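Local coordinates for penicillin-binding protein 2B (Streptococcus pneumoniae, PDB 2WAD), which probably forms peptide cross-links between adjacent glycan strands of cell-wall peptidoglycan as a penicillin-binding transpeptidase of the elongation machinery, at residues G400-S403 with G404-L408; A436-A439 with L440-S443; E578-M581 with A582-H585. All blocks are in the same frame, centred on the assembly; numbering follows the deposited sequence. Where two conformers were deposited one is given.

Contact 1: G400-S403 with G404-L408; sequences GVLS and GNQTL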
loop_
_atom_site.group_PDB
_atom_site.type_symbol
_atom_site.label_atom_id
_atom_site.label_comp_id
_atom_site.label_asym_id
_atom_site.label_seq_id
_atom_site.Cartn_x
_atom_site.Cartn_y
_atom_site.Cartn_z
ATOM N N GLY A 400 -18.782 18.189 26.184
ATOM C CA GLY A 400 -19.494 19.175 26.995
ATOM C C GLY A 400 -18.687 20.395 27.416
ATOM O O GLY A 400 -19.068 21.110 28.340
ATOM N N VAL A 401 -17.583 20.662 26.732
ATOM C CA VAL A 401 -16.746 21.799 27.082
ATOM C C VAL A 401 -17.197 23.082 26.380
ATOM O O VAL A 401 -17.103 24.170 26.937
ATOM C CB VAL A 401 -15.273 21.501 26.744
ATOM C CG1 VAL A 401 -14.379 22.662 27.169
ATOM C CG2 VAL A 401 -14.858 20.213 27.454
ATOM N N LEU A 402 -17.694 22.954 25.158
ATOM C CA LEU A 402 -17.949 24.104 24.305
ATOM C C LEU A 402 -19.383 24.002 23.834
ATOM O O LEU A 402 -19.859 22.910 23.544
ATOM C CB LEU A 402 -17.061 24.064 23.055
ATOM C CG LEU A 402 -15.577 24.377 23.226
ATOM C CD1 LEU A 402 -14.941 24.235 21.854
ATOM C CD2 LEU A 402 -15.420 25.801 23.744
ATOM N N SER A 403 -20.053 25.144 23.722
ATOM C CA SER A 403 -21.408 25.146 23.197
ATOM C C SER A 403 -21.568 25.985 21.933
ATOM O O SER A 403 -21.471 27.211 21.972
ATOM C CB SER A 403 -22.399 25.586 24.282
ATOM O OG SER A 403 -23.717 25.435 23.763
ATOM N N GLY A 404 -21.824 25.340 20.798
ATOM C CA GLY A 404 -21.902 26.096 19.549
ATOM C C GLY A 404 -20.655 26.939 19.315
ATOM O O GLY A 404 -19.543 26.536 19.650
ATOM N N ASN A 405 -20.847 28.107 18.712
ATOM C CA ASN A 405 -19.761 28.959 18.260
ATOM C C ASN A 405 -19.332 29.862 19.398
ATOM O O ASN A 405 -19.368 31.095 19.270
ATOM C CB ASN A 405 -20.190 29.780 17.040
ATOM C CG ASN A 405 -19.037 30.571 16.419
ATOM O OD1 ASN A 405 -17.859 30.236 16.593
ATOM N ND2 ASN A 405 -19.376 31.620 15.677
ATOM N N GLN A 406 -18.910 29.217 20.484
ATOM C CA GLN A 406 -18.614 29.862 21.770
ATOM C C GLN A 406 -17.396 30.790 21.785
ATOM O O GLN A 406 -16.360 30.486 21.175
ATOM C CB GLN A 406 -18.488 28.798 22.876
ATOM C CG GLN A 406 -18.275 29.344 24.285
ATOM C CD GLN A 406 -18.324 28.248 25.349
ATOM O OE1 GLN A 406 -18.984 27.223 25.163
ATOM N NE2 GLN A 406 -17.630 28.457 26.464
ATOM N N THR A 407 -17.533 31.910 22.504
ATOM C CA THR A 407 -16.469 32.896 22.648
ATOM C C THR A 407 -15.572 32.594 23.836
ATOM O O THR A 407 -16.042 32.293 24.918
ATOM C CB THR A 407 -17.007 34.339 22.804
ATOM O OG1 THR A 407 -17.630 34.754 21.581
ATOM C CG2 THR A 407 -15.857 35.315 23.144
ATOM N N LEU A 408 -14.265 32.660 23.620
ATOM C CA LEU A 408 -13.313 32.507 24.696
ATOM C C LEU A 408 -12.376 33.706 24.571
ATOM O O LEU A 408 -12.424 34.443 23.583
ATOM C CB LEU A 408 -12.529 31.189 24.563
ATOM C CG LEU A 408 -13.214 29.819 24.694
ATOM C CD1 LEU A 408 -12.223 28.647 24.537
ATOM C CD2 LEU A 408 -13.926 29.670 26.001
#
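The loop that follows helix 389-398 in the transpeptidase domain folds back on itself here, and the Q406 side chain reaches back to bond S403 and to touch L402. The helix ends in a Schellman motif with G400, at positive phi, as its C-prime residue. Beyond that end, S403 N donates to the amide oxygen of Q406: N to OE1 is 2.7 Å, and the N-H...O angle is 156°. The donor lies in the plane of the amide carbonyl. Q406 places CG anti to its own backbone N (chi1 -176°), and the chain stays extended to CD. This stretched shape carries OE1 back across the turn to the S403 amide. The same oxygen lies 3.4 Å from L402 CA. The amide group also passes the L402 side chain, with Q406 CD 4.1 Å from L402 CD2. On the apolar side the approach is looser: L402 CD2 is 4.4 Å from L408 CD1. The reversal runs through G404, which has positive phi, and N405, the centre of an inverse gamma turn. A weak backbone bond from Q406 N to G404 O spans that turn. N405 OD1 accepts from V437 N and, weakly, from A436 N at the start of helix 436-442, while W397 NE1 bonds to G404 O and Y447 OH to Q406 O. L402 is buried between helices 389-398 and 445-455, against W397 and Y447. L408 begins strand 408-410 and pairs through its backbone with I434 of strand 432-434.

Contact 2: A436-A439 with L440-S443; sequences AVEA and LEYS. Unlike the reference sequence in segment 436-439: E438 (reference Gln).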
loop_
_atom_site.group_PDB
_atom_site.type_symbol
_atom_site.label_atom_id
_atom_site.label_comp_id
_atom_site.label_asym_id
_atom_site.label_seq_id
_atom_site.Cartn_x
_atom_site.Cartn_y
_atom_site.Cartn_z
ATOM N N ALA A 436 -15.383 30.366 17.746
ATOM C CA ALA A 436 -14.786 29.115 17.278
ATOM C C ALA A 436 -14.361 29.282 15.809
ATOM O O ALA A 436 -13.284 28.838 15.403
ATOM C CB ALA A 436 -15.756 27.960 17.467
ATOM N N VAL A 437 -15.192 29.983 15.048
ATOM C CA VAL A 437 -14.927 30.295 13.641
ATOM C C VAL A 437 -13.620 31.084 13.513
ATOM O O VAL A 437 -12.799 30.767 12.660
ATOM C CB VAL A 437 -16.084 31.113 13.044
ATOM C CG1 VAL A 437 -15.771 31.569 11.608
ATOM C CG2 VAL A 437 -17.422 30.345 13.102
ATOM N N GLU A 438 -13.422 32.065 14.401
ATOM C CA GLU A 438 -12.289 32.978 14.368
ATOM C C GLU A 438 -11.039 32.299 14.886
ATOM O O GLU A 438 -9.936 32.560 14.385
ATOM C CB GLU A 438 -12.559 34.243 15.219
ATOM C CG GLU A 438 -13.505 35.294 14.578
ATOM C CD GLU A 438 -14.123 36.245 15.626
ATOM O OE1 GLU A 438 -13.799 36.122 16.824
ATOM O OE2 GLU A 438 -14.941 37.113 15.269
ATOM N N ALA A 439 -11.217 31.449 15.901
ATOM C CA ALA A 439 -10.151 30.550 16.313
ATOM C C ALA A 439 -9.553 29.765 15.150
ATOM O O ALA A 439 -8.343 29.595 15.053
ATOM C CB ALA A 439 -10.612 29.597 17.424
ATOM N N LEU A 440 -10.399 29.269 14.267
ATOM C CA LEU A 440 -9.892 28.566 13.087
ATOM C C LEU A 440 -9.262 29.548 12.093
ATOM O O LEU A 440 -8.157 29.304 11.578
ATOM C CB LEU A 440 -11.000 27.722 12.451
ATOM C CG LEU A 440 -11.402 26.457 13.235
ATOM C CD1 LEU A 440 -12.656 25.793 12.705
ATOM C CD2 LEU A 440 -10.292 25.420 13.260
ATOM N N GLU A 441 -9.948 30.673 11.869
ATOM C CA GLU A 441 -9.472 31.703 10.926
ATOM C C GLU A 441 -8.068 32.212 11.255
ATOM O O GLU A 441 -7.232 32.338 10.346
ATOM C CB GLU A 441 -10.449 32.875 10.807
ATOM C CG GLU A 441 -9.994 33.982 9.861
ATOM C CD GLU A 441 -11.011 35.128 9.738
ATOM O OE1 GLU A 441 -12.094 35.058 10.359
ATOM O OE2 GLU A 441 -10.728 36.108 9.011
ATOM N N TYR A 442 -7.816 32.431 12.552
ATOM C CA TYR A 442 -6.548 32.962 13.051
ATOM C C TYR A 442 -5.529 31.926 13.510
ATOM O O TYR A 442 -4.360 32.248 13.767
ATOM C CB TYR A 442 -6.784 33.908 14.226
ATOM C CG TYR A 442 -7.849 34.952 14.038
ATOM C CD1 TYR A 442 -8.228 35.389 12.771
ATOM C CD2 TYR A 442 -8.473 35.523 15.144
ATOM C CE1 TYR A 442 -9.226 36.354 12.617
ATOM C CE2 TYR A 442 -9.454 36.491 14.996
ATOM C CZ TYR A 442 -9.837 36.897 13.738
ATOM O OH TYR A 442 -10.833 37.857 13.631
ATOM N N SER A 443 -5.971 30.676 13.602
ATOM C CA SER A 443 -5.137 29.600 14.123
ATOM C C SER A 443 -4.747 29.862 15.570
ATOM O O SER A 443 -3.579 29.774 15.934
ATOM C CB SER A 443 -3.904 29.340 13.245
ATOM O OG SER A 443 -3.421 28.002 13.404
#
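The Y442 ring has the carbonyl oxygen of E438 over one face, 3.2 Å above the ring plane and displaced toward the rim. E438 CB makes an off-centre CH-pi contact with this ring, 4.3 Å from its centroid. The E438 and Y442 side chains run alongside each other in the same direction, and the carboxylate and ring planes are 11° apart. E438 CG comes within 3.8 Å of Y442 OH. E438 has CG anti to the carbonyl carbon (chi1 -76°), which sets its extended chain beside the ring. Its carboxylate also turns back to the start of the helix, where OE1 accepts from T435 N.

Backbone bonds join the two turns. L440 N donates to A436 O, E441 N to V437 O at 3.0 Å, and Y442 N to E438 O at 2.8 Å. The E438 oxygen therefore takes a hydrogen bond while it sits over the ring. The buried E441 carboxylate bonds through OE2 to T599 OG1.

The helix ends in a Schellman motif with S443 as its C-prime residue, at positive phi. S443 OG bonds to K615 NZ and to OG of S386, the probable acyl-ester serine, an arrangement consistent with the second conserved motif of penicillin-binding transpeptidases, SxN.

Contact 3: E578-M581 with A582-H585; sequences ESDM and AILH. Unlike the reference sequence in segment 578-581: E578 (reference Asp). Unlike the reference sequence in segment 582-585: A582 (reference Ser).
M581 and H585 meet one turn apart on helix 578-593, through the methionine chain and one face of the imidazole. M581 CG makes a CH-pi contact over that face, 4.3 Å from the ring centroid. The sulfur approaches the same ring obliquely, with M581 SD 3.9 Å from H585 NE2. The M581 chain sets off away from its own N (chi1 -178°), then bends at chi2 and chi3. The bends turn SD toward both H585 and L584.

The apolar contact is between M581 SD and L584 CD1, 4.1 Å apart. D580 and I583 lie side by side, pointing the same way. Here a methyl meets a carboxylate oxygen in van der Waals contact, with I583 CD1 4.0 Å from D580 OD2.

The main-chain bonds are helical. H585 N donates to M581 O at 3.0 Å and 170°. L584 N donates to D580 O, I583 N to S579 O and A582 N to E578 O. I583 N also makes a weak bond to D580 O.

H585 NE2 bonds to I535 O at the end of helix 525-536. This bond requires a proton on NE2. The imidazole is thus held by a hydrogen bond at NE2 and by methionine contacts over one face, which together probably limit its rotation.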
loop_
_atom_site.group_PDB
_atom_site.type_symbol
_atom_site.label_atom_id
_atom_site.label_comp_id
_atom_site.label_asym_id
_atom_site.label_seq_id
_atom_site.Cartn_x
_atom_site.Cartn_y
_atom_site.Cartn_z
ATOM N N GLU A 578 -25.064 18.656 13.245
ATOM C CA GLU A 578 -25.009 19.299 11.950
ATOM C C GLU A 578 -24.589 20.772 12.029
ATOM O O GLU A 578 -23.889 21.282 11.153
ATOM C CB GLU A 578 -26.391 19.194 11.308
ATOM C CG GLU A 578 -26.415 19.542 9.847
ATOM C CD GLU A 578 -27.723 19.143 9.205
ATOM O OE1 GLU A 578 -28.610 18.648 9.938
ATOM O OE2 GLU A 578 -27.855 19.321 7.972
ATOM N N SER A 579 -25.036 21.477 13.058
ATOM C CA SER A 579 -24.769 22.907 13.151
ATOM C C SER A 579 -23.358 23.207 13.674
ATOM O O SER A 579 -22.754 24.207 13.294
ATOM C CB SER A 579 -25.854 23.625 13.953
ATOM O OG SER A 579 -25.854 23.155 15.281
ATOM N N ASP A 580 -22.824 22.318 14.510
ATOM C CA ASP A 580 -21.405 22.293 14.825
ATOM C C ASP A 580 -20.502 22.098 13.594
ATOM O O ASP A 580 -19.547 22.835 13.396
ATOM C CB ASP A 580 -21.134 21.289 15.954
ATOM C CG ASP A 580 -21.655 21.784 17.299
ATOM O OD1 ASP A 580 -21.741 20.991 18.250
ATOM O OD2 ASP A 580 -22.007 22.974 17.426
ATOM N N MET A 581 -20.796 21.117 12.757
ATOM C CA MET A 581 -20.078 20.928 11.514
ATOM C C MET A 581 -20.155 22.171 10.610
ATOM O O MET A 581 -19.229 22.462 9.847
ATOM C CB MET A 581 -20.608 19.697 10.778
ATOM C CG MET A 581 -19.887 19.363 9.454
ATOM S SD MET A 581 -18.131 19.042 9.716
ATOM C CE MET A 581 -18.105 17.391 10.446
ATOM N N ALA A 582 -21.270 22.893 10.687
ATOM C CA ALA A 582 -21.440 24.107 9.897
ATOM C C ALA A 582 -20.500 25.196 10.427
ATOM O O ALA A 582 -19.981 26.004 9.670
ATOM C CB ALA A 582 -22.911 24.555 9.902
ATOM N N ILE A 583 -20.228 25.178 11.730
ATOM C CA ILE A 583 -19.248 26.085 12.301
ATOM C C ILE A 583 -17.842 25.764 11.794
ATOM O O ILE A 583 -17.112 26.664 11.414
ATOM C CB ILE A 583 -19.346 26.124 13.820
ATOM C CG1 ILE A 583 -20.649 26.832 14.197
ATOM C CG2 ILE A 583 -18.178 26.908 14.439
ATOM C CD1 ILE A 583 -21.259 26.358 15.526
ATOM N N LEU A 584 -17.461 24.491 11.737
ATOM C CA LEU A 584 -16.156 24.144 11.182
ATOM C C LEU A 584 -16.034 24.620 9.734
ATOM O O LEU A 584 -15.008 25.172 9.377
ATOM C CB LEU A 584 -15.889 22.639 11.250
ATOM C CG LEU A 584 -15.925 21.979 12.637
ATOM C CD1 LEU A 584 -15.582 20.479 12.520
ATOM C CD2 LEU A 584 -15.047 22.693 13.701
ATOM N N HIS A 585 -17.055 24.361 8.912
ATOM C CA HIS A 585 -17.120 24.815 7.518
ATOM C C HIS A 585 -16.976 26.337 7.337
ATOM O O HIS A 585 -16.374 26.794 6.366
ATOM C CB HIS A 585 -18.426 24.333 6.868
ATOM C CG HIS A 585 -18.443 22.872 6.518
ATOM N ND1 HIS A 585 -19.471 22.288 5.812
ATOM C CD2 HIS A 585 -17.554 21.881 6.759
ATOM C CE1 HIS A 585 -19.216 21.004 5.634
ATOM N NE2 HIS A 585 -18.054 20.730 6.197
#

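From the N terminus, contact 1 comes first and closes the loop between helix 389-398 and strand 408-410. Contact 2 follows on helix 436-442, and contact 3 on helix 578-593. They lie in series, so none nests in or crosses another. Each is local, yet all three touch in space, with centres 12 to 13 Å apart. The N405 turn of contact 1 meets the N-terminal end of helix 436-442. I583 CD1 packs against N405 and G404, while I583 CG2 meets V437 CG2 at 3.8 Å. L440 and L584 also touch. Together the three contacts tie helices 436-442 and 578-593 to the 400-408 loop within the transpeptidase domain.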